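Local coordinates for protein xylulokinase (Brucella ovis, PDB 5VM1) that probably phosphorylates D-xylulose to D-xylulose 5-phosphate at the expense of ATP, as a member of the FGGY family of carbohydrate kinases, at residues A[155-160]-A[171-176]; A[99-104]-A[146-151]; A[416-421]-A[471-476]. All coordinates share one frame; numbering follows the deposited sequence.

Contact 1: residues A[155-160]-A[171-176]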
loop_
_atom_site.group_PDB
_atom_site.type_symbol
_atom_site.label_atom_id
_atom_site.label_comp_id
_atom_site.label_asym_id
_atom_site.label_seq_id
_atom_site.Cartn_x
_atom_site.Cartn_y
_atom_site.Cartn_z
ATOM N N ILE A 155 -2.654 -11.689 25.696
ATOM C CA ILE A 155 -3.158 -10.746 24.706
ATOM C C ILE A 155 -4.534 -10.220 25.121
ATOM O O ILE A 155 -5.518 -10.964 25.215
ATOM C CB ILE A 155 -3.236 -11.395 23.326
ATOM C CG1 ILE A 155 -1.848 -11.740 22.805
ATOM C CG2 ILE A 155 -3.999 -10.497 22.372
ATOM C CD1 ILE A 155 -1.904 -12.437 21.502
ATOM N N ARG A 156 -4.634 -8.907 25.286
ATOM C CA ARG A 156 -5.919 -8.286 25.525
ATOM C C ARG A 156 -6.365 -7.393 24.372
ATOM O O ARG A 156 -7.548 -7.045 24.295
ATOM C CB ARG A 156 -5.890 -7.507 26.856
ATOM C CG ARG A 156 -6.218 -8.404 28.091
ATOM C CD ARG A 156 -7.611 -9.114 27.978
ATOM N NE ARG A 156 -8.595 -8.232 27.325
ATOM C CZ ARG A 156 -9.664 -8.631 26.627
ATOM N NH1 ARG A 156 -9.936 -9.926 26.478
ATOM N NH2 ARG A 156 -10.459 -7.726 26.062
ATOM N N LYS A 157 -5.455 -7.020 23.477
ATOM C CA LYS A 157 -5.793 -6.233 22.303
ATOM C C LYS A 157 -4.776 -6.530 21.190
ATOM O O LYS A 157 -3.583 -6.694 21.463
ATOM C CB LYS A 157 -5.817 -4.748 22.691
ATOM C CG LYS A 157 -6.577 -3.843 21.758
ATOM C CD LYS A 157 -8.065 -4.068 21.888
ATOM C CE LYS A 157 -8.533 -4.101 23.355
ATOM N NZ LYS A 157 -10.007 -3.921 23.452
ATOM N N VAL A 158 -5.241 -6.585 19.941
ATOM C CA VAL A 158 -4.370 -6.685 18.767
ATOM C C VAL A 158 -4.589 -5.434 17.934
ATOM O O VAL A 158 -5.690 -5.210 17.415
ATOM C CB VAL A 158 -4.645 -7.932 17.902
ATOM C CG1 VAL A 158 -3.766 -7.889 16.630
ATOM C CG2 VAL A 158 -4.426 -9.252 18.702
ATOM N N LEU A 159 -3.540 -4.641 17.769
ATOM C CA LEU A 159 -3.664 -3.381 17.063
ATOM C C LEU A 159 -2.697 -3.359 15.891
ATOM O O LEU A 159 -1.615 -3.952 15.956
ATOM C CB LEU A 159 -3.375 -2.192 17.989
ATOM C CG LEU A 159 -4.306 -1.888 19.149
ATOM C CD1 LEU A 159 -3.676 -0.835 20.051
ATOM C CD2 LEU A 159 -5.638 -1.394 18.609
ATOM N N LEU A 160 -3.110 -2.673 14.806
ATOM C CA LEU A 160 -2.200 -2.392 13.711
ATOM C C LEU A 160 -1.393 -1.132 14.025
ATOM O O LEU A 160 -1.812 -0.304 14.838
ATOM C CB LEU A 160 -2.971 -2.222 12.406
ATOM C CG LEU A 160 -3.830 -3.360 11.875
ATOM C CD1 LEU A 160 -4.819 -2.748 10.928
ATOM C CD2 LEU A 160 -3.029 -4.420 11.188
ATOM N N GLY A 171 -5.821 7.597 23.504
ATOM C CA GLY A 171 -6.216 6.735 24.595
ATOM C C GLY A 171 -7.366 5.802 24.301
ATOM O O GLY A 171 -7.873 5.163 25.235
ATOM N N GLU A 172 -7.786 5.682 23.039
ATOM C CA GLU A 172 -8.866 4.783 22.660
ATOM C C GLU A 172 -8.340 3.691 21.738
ATOM O O GLU A 172 -7.243 3.789 21.183
ATOM C CB GLU A 172 -10.034 5.541 22.002
ATOM C CG GLU A 172 -10.946 6.214 23.034
ATOM C CD GLU A 172 -12.090 6.996 22.414
ATOM O OE1 GLU A 172 -13.124 6.378 22.058
ATOM O OE2 GLU A 172 -11.956 8.233 22.280
ATOM N N TYR A 173 -9.104 2.606 21.646
ATOM C CA TYR A 173 -8.791 1.480 20.761
ATOM C C TYR A 173 -9.720 1.562 19.551
ATOM O O TYR A 173 -10.859 1.111 19.607
ATOM C CB TYR A 173 -8.972 0.142 21.478
ATOM C CG TYR A 173 -8.253 -0.032 22.798
ATOM C CD1 TYR A 173 -6.878 -0.237 22.864
ATOM C CD2 TYR A 173 -8.962 0.006 23.982
ATOM C CE1 TYR A 173 -6.246 -0.412 24.090
ATOM C CE2 TYR A 173 -8.349 -0.153 25.193
ATOM C CZ TYR A 173 -6.999 -0.359 25.250
ATOM O OH TYR A 173 -6.435 -0.510 26.496
ATOM N N ILE A 174 -9.239 2.110 18.448
ATOM C CA ILE A 174 -10.061 2.300 17.259
ATOM C C ILE A 174 -9.210 2.016 16.026
ATOM O O ILE A 174 -8.021 2.353 15.989
ATOM C CB ILE A 174 -10.665 3.728 17.215
ATOM C CG1 ILE A 174 -11.652 3.953 18.370
ATOM C CG2 ILE A 174 -11.317 4.034 15.865
ATOM C CD1 ILE A 174 -12.106 5.402 18.475
ATOM N N SER A 175 -9.826 1.402 15.014
ATOM C CA SER A 175 -9.228 1.204 13.706
ATOM C C SER A 175 -10.230 1.591 12.627
ATOM O O SER A 175 -11.441 1.642 12.871
ATOM C CB SER A 175 -8.820 -0.255 13.523
ATOM O OG SER A 175 -7.953 -0.408 12.424
ATOM N N ASP A 176 -9.727 1.811 11.409
ATOM C CA ASP A 176 -10.572 2.145 10.268
ATOM C C ASP A 176 -10.785 0.906 9.401
ATOM O O ASP A 176 -10.105 -0.104 9.553
ATOM C CB ASP A 176 -9.976 3.300 9.441
ATOM C CG ASP A 176 -8.907 2.831 8.443
ATOM O OD1 ASP A 176 -7.806 2.462 8.901
ATOM O OD2 ASP A 176 -9.144 2.860 7.213
#
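The ammonium nitrogen of Lys157 is held from two quarters: it hydrogen-bonds to the carbonyl oxygen of Gly206, and it lies over one face of the Tyr173 ring in a cation-pi contact. NZ stands 4.5 Å from the centroid of that ring and 24° off its normal, so the charge sits over the face but displaced from the middle. The carbon before it is better centred. Lys157 CE is 4.1 Å from the Tyr173 centroid and only 8° off the normal, which meets the geometry of a CH-pi contact. The lysine reaches this place by bending: CG is anti to the backbone N (chi1 -160°), and bends at chi2 and chi3 then fold the aliphatic chain across the ring. Lys157 CG thereby meets Tyr173 CD1 at 3.8 Å, and the methylenes beyond it continue over the same face. At the ring edge, close to its plane, Leu159 CD1 adds an apolar touch 4.3 Å from Tyr173 CD1. The phenol oxygen is tied down separately, by a hydrogen bond to Asp97. Farther along, Leu160 CD1 comes to 4.2 Å from Ser175 OG, whose polar partners are Asp163 and Ser180. The side chain of Leu160 is also about 5 Å from that of His88, a predicted substrate-binding residue. No hydrogen bond links the two segments, and their nearest CA atoms, those of Leu160 and Ser175, are 7.9 Å apart, so these are not paired strands. Strand 157-159 instead runs antiparallel to strand 91-93, and a classic bulge at its start sets Arg156 and Lys157 jointly opposite Leu93, while strand 174-176 pairs in parallel with 210-212. Helix 161-170 joins the two segments and packs Leu167 against Leu159 and Tyr173; helix 137-147 meets Val158.

Contact 2: residues A[99-104]-A[146-151]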
loop_
_atom_site.group_PDB
_atom_site.type_symbol
_atom_site.label_atom_id
_atom_site.label_comp_id
_atom_site.label_asym_id
_atom_site.label_seq_id
_atom_site.Cartn_x
_atom_site.Cartn_y
_atom_site.Cartn_z
ATOM N N VAL A 99 3.305 -3.592 25.572
ATOM C CA VAL A 99 3.618 -4.303 24.342
ATOM C C VAL A 99 4.211 -5.643 24.724
ATOM O O VAL A 99 5.237 -5.699 25.405
ATOM C CB VAL A 99 4.589 -3.510 23.461
ATOM C CG1 VAL A 99 5.022 -4.357 22.279
ATOM C CG2 VAL A 99 3.915 -2.241 22.957
ATOM N N LEU A 100 3.558 -6.720 24.298
ATOM C CA LEU A 100 3.978 -8.044 24.713
ATOM C C LEU A 100 5.187 -8.515 23.916
ATOM O O LEU A 100 6.036 -9.257 24.428
ATOM C CB LEU A 100 2.824 -9.020 24.549
ATOM C CG LEU A 100 1.705 -8.921 25.578
ATOM C CD1 LEU A 100 0.426 -9.476 24.994
ATOM C CD2 LEU A 100 2.088 -9.665 26.813
ATOM N N ARG A 101 5.270 -8.122 22.660
ATOM C CA ARG A 101 6.371 -8.525 21.804
ATOM C C ARG A 101 6.468 -7.506 20.687
ATOM O O ARG A 101 5.489 -6.790 20.418
ATOM C CB ARG A 101 6.136 -9.932 21.240
ATOM C CG ARG A 101 5.078 -9.923 20.180
ATOM C CD ARG A 101 5.004 -11.210 19.461
ATOM N NE ARG A 101 6.276 -11.909 19.298
ATOM C CZ ARG A 101 7.308 -11.527 18.549
ATOM N NH1 ARG A 101 7.310 -10.389 17.869
ATOM N NH2 ARG A 101 8.354 -12.325 18.481
ATOM N N PRO A 102 7.626 -7.385 20.044
ATOM C CA PRO A 102 7.722 -6.437 18.930
ATOM C C PRO A 102 6.665 -6.714 17.868
ATOM O O PRO A 102 6.215 -7.849 17.672
ATOM C CB PRO A 102 9.151 -6.639 18.398
ATOM C CG PRO A 102 9.725 -7.745 19.188
ATOM C CD PRO A 102 8.940 -7.901 20.432
ATOM N N CYS A 103 6.249 -5.642 17.199
ATOM C CA CYS A 103 5.277 -5.751 16.122
ATOM C C CYS A 103 5.824 -6.582 14.951
ATOM O O CYS A 103 6.960 -6.396 14.498
ATOM C CB CYS A 103 4.889 -4.349 15.662
ATOM S SG CYS A 103 3.719 -4.347 14.272
ATOM N N ILE A 104 5.006 -7.504 14.460
ATOM C CA ILE A 104 5.361 -8.384 13.351
ATOM C C ILE A 104 4.804 -7.752 12.084
ATOM O O ILE A 104 3.588 -7.724 11.872
ATOM C CB ILE A 104 4.832 -9.808 13.572
ATOM C CG1 ILE A 104 5.369 -10.354 14.909
ATOM C CG2 ILE A 104 5.196 -10.723 12.397
ATOM C CD1 ILE A 104 4.837 -11.698 15.320
ATOM N N ARG A 146 1.316 -20.758 18.870
ATOM C CA ARG A 146 2.027 -22.024 18.809
ATOM C C ARG A 146 3.475 -21.944 19.241
ATOM O O ARG A 146 3.986 -22.902 19.840
ATOM C CB ARG A 146 2.021 -22.564 17.375
ATOM C CG ARG A 146 0.662 -22.873 16.826
ATOM C CD ARG A 146 0.756 -23.382 15.414
ATOM N NE ARG A 146 -0.572 -23.734 14.941
ATOM C CZ ARG A 146 -0.876 -24.087 13.701
ATOM N NH1 ARG A 146 0.054 -24.135 12.755
ATOM N NH2 ARG A 146 -2.129 -24.388 13.421
ATOM N N ASN A 147 4.120 -20.801 19.032
ATOM C CA ASN A 147 5.542 -20.678 19.307
ATOM C C ASN A 147 5.839 -19.762 20.477
ATOM O O ASN A 147 6.890 -19.908 21.107
ATOM C CB ASN A 147 6.284 -20.169 18.066
ATOM C CG ASN A 147 6.151 -21.107 16.893
ATOM O OD1 ASN A 147 5.360 -20.864 15.970
ATOM N ND2 ASN A 147 6.893 -22.212 16.935
ATOM N N GLU A 148 4.940 -18.823 20.779
ATOM C CA GLU A 148 5.092 -17.924 21.911
ATOM C C GLU A 148 3.807 -17.920 22.744
ATOM O O GLU A 148 3.146 -16.897 22.901
ATOM C CB GLU A 148 5.443 -16.516 21.474
ATOM C CG GLU A 148 6.634 -16.413 20.589
ATOM C CD GLU A 148 7.018 -14.978 20.390
ATOM O OE1 GLU A 148 8.206 -14.689 20.095
ATOM O OE2 GLU A 148 6.125 -14.133 20.586
ATOM N N ALA A 149 3.469 -19.088 23.303
ATOM C CA ALA A 149 2.177 -19.284 23.951
ATOM C C ALA A 149 2.004 -18.435 25.212
ATOM O O ALA A 149 0.872 -18.053 25.536
ATOM C CB ALA A 149 1.975 -20.762 24.258
ATOM N N ASP A 150 3.089 -18.154 25.949
ATOM C CA ASP A 150 2.983 -17.284 27.126
ATOM C C ASP A 150 2.537 -15.876 26.752
ATOM O O ASP A 150 1.760 -15.247 27.478
ATOM C CB ASP A 150 4.313 -17.230 27.894
ATOM C CG ASP A 150 5.511 -16.796 27.037
ATOM O OD1 ASP A 150 5.413 -16.671 25.790
ATOM O OD2 ASP A 150 6.590 -16.597 27.654
ATOM N N ILE A 151 3.039 -15.357 25.636
ATOM C CA ILE A 151 2.601 -14.073 25.110
ATOM C C ILE A 151 1.167 -14.127 24.599
ATOM O O ILE A 151 0.437 -13.132 24.681
ATOM C CB ILE A 151 3.605 -13.638 24.031
ATOM C CG1 ILE A 151 4.933 -13.339 24.743
ATOM C CG2 ILE A 151 3.031 -12.517 23.134
ATOM C CD1 ILE A 151 6.043 -12.919 23.874
#
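Arg101 and Glu148 bring their side chains together at roughly a right angle, yet their flat ends are only moderately twisted, guanidinium and carboxylate planes 28° apart. The arginine offers its side edge: NE bonds to Glu148 OE2 at 2.6 Å with an N-H...O angle of 164°, and NH2 reaches Glu148 OE1 at 2.9 Å along a still straighter path. Both acceptors lie in the guanidinium plane and both are met on their syn sides, although the donors stand somewhat out of the carboxylate plane. One nitrogen per oxygen gives a two-pronged salt bridge that should restrict rotation of either group. With chi1 at 73°, CG of Arg101 is flanked by both backbone N and C, and a bend at chi3 then presents the NE edge. The third nitrogen, NH1, bonds to Pro102 O at 2.8 Å and also forms a salt bridge with Glu50. Beside this polar pair, Ile151 CG2 packs on Leu100 CB at 3.8 Å, while Ile151 CD1 approaches Arg101 CB at 4.0 Å. Glu148 occupies the break between helices 137-147 and 149-153, so what results is a side-on, bidentate Arg-Glu bridge fastening a helix-helix joint to the segment leading into strand 103-104 of the FGGY N-terminal domain, away from the predicted catalytic residues.

Contact 3: residues A[416-421]-A[471-476]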
loop_
_atom_site.group_PDB
_atom_site.type_symbol
_atom_site.label_atom_id
_atom_site.label_comp_id
_atom_site.label_asym_id
_atom_site.label_seq_id
_atom_site.Cartn_x
_atom_site.Cartn_y
_atom_site.Cartn_z
ATOM N N ALA A 416 1.462 3.051 -21.000
ATOM C CA ALA A 416 0.296 3.586 -21.702
ATOM C C ALA A 416 0.031 2.824 -22.993
ATOM O O ALA A 416 -1.122 2.532 -23.332
ATOM C CB ALA A 416 0.481 5.077 -21.999
ATOM N N THR A 417 1.078 2.523 -23.749
ATOM C CA THR A 417 0.829 1.813 -24.987
ATOM C C THR A 417 0.433 0.359 -24.737
ATOM O O THR A 417 -0.368 -0.211 -25.499
ATOM C CB THR A 417 2.049 1.954 -25.893
ATOM O OG1 THR A 417 2.260 3.357 -26.136
ATOM C CG2 THR A 417 1.871 1.181 -27.222
ATOM N N ALA A 418 0.927 -0.241 -23.653
ATOM C CA ALA A 418 0.543 -1.611 -23.358
ATOM C C ALA A 418 -0.922 -1.695 -22.925
ATOM O O ALA A 418 -1.608 -2.668 -23.253
ATOM C CB ALA A 418 1.480 -2.206 -22.305
ATOM N N LEU A 419 -1.418 -0.689 -22.188
ATOM C CA LEU A 419 -2.798 -0.655 -21.702
ATOM C C LEU A 419 -3.753 0.046 -22.646
ATOM O O LEU A 419 -4.965 -0.172 -22.553
ATOM C CB LEU A 419 -2.878 0.086 -20.363
ATOM C CG LEU A 419 -1.915 -0.339 -19.256
ATOM C CD1 LEU A 419 -2.120 0.545 -18.069
ATOM C CD2 LEU A 419 -2.087 -1.802 -18.850
ATOM N N ASN A 420 -3.229 0.862 -23.553
ATOM C CA ASN A 420 -4.025 1.798 -24.343
ATOM C C ASN A 420 -4.919 2.661 -23.449
ATOM O O ASN A 420 -6.101 2.869 -23.738
ATOM C CB ASN A 420 -4.865 1.092 -25.403
ATOM C CG ASN A 420 -5.241 2.020 -26.540
ATOM O OD1 ASN A 420 -4.610 3.069 -26.725
ATOM N ND2 ASN A 420 -6.290 1.673 -27.277
ATOM N N VAL A 421 -4.358 3.154 -22.342
ATOM C CA VAL A 421 -4.963 4.233 -21.552
ATOM C C VAL A 421 -3.930 5.347 -21.396
ATOM O O VAL A 421 -2.723 5.071 -21.326
ATOM C CB VAL A 421 -5.474 3.766 -20.172
ATOM C CG1 VAL A 421 -6.264 2.477 -20.267
ATOM C CG2 VAL A 421 -4.344 3.618 -19.189
ATOM N N SER A 471 -0.265 -2.020 -31.955
ATOM C CA SER A 471 -0.338 -3.367 -32.496
ATOM C C SER A 471 0.900 -4.170 -32.131
ATOM O O SER A 471 0.796 -5.318 -31.692
ATOM C CB SER A 471 -0.515 -3.297 -34.014
ATOM O OG SER A 471 -0.592 -4.591 -34.571
ATOM N N ALA A 472 2.085 -3.573 -32.283
ATOM C CA ALA A 472 3.308 -4.285 -31.934
ATOM C C ALA A 472 3.338 -4.633 -30.452
ATOM O O ALA A 472 3.818 -5.707 -30.072
ATOM C CB ALA A 472 4.538 -3.469 -32.336
ATOM N N TYR A 473 2.790 -3.759 -29.598
ATOM C CA TYR A 473 2.741 -4.075 -28.173
ATOM C C TYR A 473 1.771 -5.217 -27.878
ATOM O O TYR A 473 2.038 -6.005 -26.966
ATOM C CB TYR A 473 2.376 -2.832 -27.350
ATOM C CG TYR A 473 3.560 -2.150 -26.703
ATOM C CD1 TYR A 473 4.488 -1.438 -27.470
ATOM C CD2 TYR A 473 3.791 -2.263 -25.330
ATOM C CE1 TYR A 473 5.591 -0.827 -26.886
ATOM C CE2 TYR A 473 4.916 -1.655 -24.739
ATOM C CZ TYR A 473 5.799 -0.939 -25.523
ATOM O OH TYR A 473 6.901 -0.349 -24.951
ATOM N N ASP A 474 0.650 -5.320 -28.614
ATOM C CA ASP A 474 -0.235 -6.485 -28.473
ATOM C C ASP A 474 0.486 -7.768 -28.843
ATOM O O ASP A 474 0.407 -8.787 -28.137
ATOM C CB ASP A 474 -1.467 -6.361 -29.378
ATOM C CG ASP A 474 -2.559 -5.475 -28.806
ATOM O OD1 ASP A 474 -2.528 -5.122 -27.598
ATOM O OD2 ASP A 474 -3.468 -5.136 -29.609
ATOM N N GLU A 475 1.202 -7.727 -29.960
ATOM C CA GLU A 475 1.922 -8.899 -30.419
ATOM C C GLU A 475 2.950 -9.310 -29.374
ATOM O O GLU A 475 3.040 -10.489 -29.010
ATOM C CB GLU A 475 2.539 -8.559 -31.776
ATOM C CG GLU A 475 3.346 -9.595 -32.490
ATOM C CD GLU A 475 4.052 -8.966 -33.671
ATOM O OE1 GLU A 475 5.268 -9.209 -33.848
ATOM O OE2 GLU A 475 3.386 -8.194 -34.401
ATOM N N ALA A 476 3.688 -8.334 -28.831
ATOM C CA ALA A 476 4.660 -8.631 -27.788
ATOM C C ALA A 476 3.974 -9.029 -26.481
ATOM O O ALA A 476 4.476 -9.894 -25.747
ATOM C CB ALA A 476 5.586 -7.434 -27.577
#
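Tyr473, Thr417 and Ala418 account for nearly all the surface buried here, with Tyr473 contributing the largest share and the other two residues meeting it from helix 409-419. The methyl of Thr417 lies over one ring face: CG2 is 4.1 Å from the Tyr473 centroid and 28° off the ring normal, which fits a CH-pi contact displaced from the centre. The displacement is toward the root of the ring, since Thr417 CG2 is 3.7 Å from Tyr473 CD1 and 3.8 Å from Tyr473 CG. The two side chains cross at about a right angle. The threonine is sorted by its first torsion: with OG1 beside the backbone N (chi1 -59°), CG2 falls anti to that nitrogen and is directed to the tyrosine. The hydroxyl, turned from the ring, accepts a hydrogen bond from the backbone N of Glu466 and also bonds to Lys413 O, one turn earlier in its own helix. Ala418 approaches the ring obliquely, its CB 3.8 Å from Tyr473 CD2 and its CA 3.9 Å from the same ring atom. With only a methyl to carry, Ala418 lets its backbone come close: its CA and that of Tyr473 are 5.8 Å apart. Around this core, Leu330 touches both Thr417 and Tyr473, and helix 367-390 adds Ala379 against Ala418 and Glu376 against Tyr473. Asp474 forms a salt bridge with Arg383 of that same helix. No hydrogen bond or ion pair joins the two segments. With every touching residue buried and the threonine hydroxyl satisfied by backbone groups, the chemistry implies that this helix-helix contact rests on methyl-to-ring and other apolar packing, with directional polar bonds made to neighbouring parts of the chain.

Overall arrangement
Read from the N terminus, contact 2 comes first, bringing 99-104 against 146-151 and closing a largely helical loop of 41 residues. Contact 1 follows after a short interval and closes a much tighter loop, whose ten intervening residues are all helix. Contact 3 comes far later, joining 416-421 to 471-476 across 49 residues of mixed structure. The three loops run in series; none nests in or crosses another. Contacts 1 and 2 touch, with Ile155 CA 3.8 Å from Leu100 CD1, and together tie neighbouring parts of the N-terminal FGGY domain. Contact 3 joins two helices on the opposite side of the chain's centre, its own centre about 46 Å from that of contact 1.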